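Local coordinates for protein 4-oxalmesaconate hydratase (Pseudomonas putida, PDB 5CGZ) that hydrates the enol form of oxalomesaconate to 4-carboxy-4-hydroxy-2-oxoadipate, the third step of gallate degradation, and binds one zinc ion per subunit, at residues H10-D13 against F14-A18. Numbering follows the deposited sequence.
Sequences HSAD and FVWRA. With ZN (zinc ion), chain C.
Arg-17 lies alongside Asp-13, one helical turn on, and the two side chains point the same way. CB of Arg-17 passes the backbone oxygen of Asp-13, O, at 3.4 Å. Asp-13 O accepts a hydrogen bond from Arg-17 N at 3.0 Å. The chain is extended from CG to NE, which carries the guanidinium along to the carboxylate. Arg-17 NE donates a nearly straight hydrogen bond (166°) to Asp-13 OD2 at 2.9 Å, part of a salt bridge. OD2 is met on its anti side, 27° out of the carboxylate plane, while the oxygen sits in the guanidinium plane. NH2 adds a weak bond to OD2, and NH1 turns elsewhere, to Tyr-199 OH and the Glu-158 carbonyl. The other carboxylate oxygen, Asp-13 OD1, binds zinc at 2.0 Å. This is the metal site of the PIG-L (MshB deacetylase) family, between strand 3-8 and helix 13-27 in a Rossmann-like fold. His-10 ND1 binds the same zinc at 2.1 Å, and Glu-44, His-123 and a water complete the site. Arg-17 is second shell and probably steadies the carboxylate through OD2. Ala-12 O receives Val-15 N at 2.9 Å. Ala-12 CB lies by the pyrrole side of the Trp-16 indole, 4.2 Å from CD1.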
# COMPACT_ATOMS: atom_id res chain seq x y z
N HIS A 10 10.88 24.83 8.07
CA HIS A 10 11.59 25.55 9.10
C HIS A 10 12.96 25.91 8.54
O HIS A 10 13.46 25.22 7.66
CB HIS A 10 11.71 24.69 10.36
CG HIS A 10 10.42 24.03 10.75
ND1 HIS A 10 10.22 22.67 10.66
CD2 HIS A 10 9.25 24.55 11.18
CE1 HIS A 10 8.99 22.38 11.06
NE2 HIS A 10 8.38 23.51 11.37
N SER A 11 13.57 26.97 9.06
CA SER A 11 14.78 27.51 8.44
C SER A 11 15.95 26.52 8.37
O SER A 11 16.72 26.58 7.43
CB SER A 11 15.22 28.79 9.18
OG SER A 11 15.40 28.57 10.57
N ALA A 12 16.07 25.59 9.32
CA ALA A 12 17.21 24.67 9.32
C ALA A 12 17.07 23.49 8.34
O ALA A 12 18.06 22.86 7.94
CB ALA A 12 17.47 24.14 10.73
N ASP A 13 15.84 23.19 7.95
CA ASP A 13 15.59 21.98 7.18
C ASP A 13 16.36 21.91 5.87
O ASP A 13 16.86 20.84 5.52
CB ASP A 13 14.09 21.85 6.92
CG ASP A 13 13.36 21.29 8.12
OD1 ASP A 13 12.42 21.94 8.61
OD2 ASP A 13 13.74 20.18 8.56
N PHE A 14 16.47 23.01 5.14
CA PHE A 14 17.14 22.93 3.84
C PHE A 14 18.62 22.60 4.03
O PHE A 14 19.25 22.06 3.13
CB PHE A 14 16.96 24.22 3.02
CG PHE A 14 17.79 25.40 3.49
CD1 PHE A 14 17.29 26.28 4.44
CD2 PHE A 14 19.04 25.64 2.94
CE1 PHE A 14 18.05 27.38 4.86
CE2 PHE A 14 19.81 26.74 3.36
CZ PHE A 14 19.31 27.61 4.32
N VAL A 15 19.17 22.91 5.21
CA VAL A 15 20.58 22.63 5.46
C VAL A 15 20.80 21.13 5.69
O VAL A 15 21.62 20.52 5.03
CB VAL A 15 21.13 23.45 6.66
CG1 VAL A 15 22.58 23.07 6.96
CG2 VAL A 15 21.02 24.94 6.38
N TRP A 16 20.04 20.53 6.61
CA TRP A 16 20.18 19.10 6.87
C TRP A 16 19.87 18.24 5.64
O TRP A 16 20.57 17.26 5.37
CB TRP A 16 19.25 18.63 8.00
CG TRP A 16 19.27 19.42 9.27
CD1 TRP A 16 18.20 20.06 9.84
CD2 TRP A 16 20.38 19.62 10.15
NE1 TRP A 16 18.59 20.66 11.02
CE2 TRP A 16 19.92 20.40 11.24
CE3 TRP A 16 21.72 19.21 10.14
CZ2 TRP A 16 20.75 20.79 12.29
CZ3 TRP A 16 22.54 19.59 11.18
CH2 TRP A 16 22.06 20.38 12.24
N ARG A 17 18.83 18.62 4.91
CA ARG A 17 18.18 17.72 3.96
C ARG A 17 18.47 18.03 2.50
O ARG A 17 18.25 17.17 1.64
CB ARG A 17 16.66 17.73 4.18
CG ARG A 17 16.30 17.55 5.63
CD ARG A 17 14.80 17.41 5.92
NE ARG A 17 14.66 17.67 7.34
CZ ARG A 17 15.05 16.82 8.29
NH1 ARG A 17 15.53 15.63 7.96
NH2 ARG A 17 14.94 17.16 9.56
N ALA A 18 18.92 19.24 2.21
CA ALA A 18 19.09 19.68 0.82
C ALA A 18 20.41 20.40 0.54
O ALA A 18 20.64 20.85 -0.58
CB ALA A 18 17.92 20.60 0.42
ZN ZN C . 11.54 21.14 10.22
O HOH W 1 13.18 19.71 11.42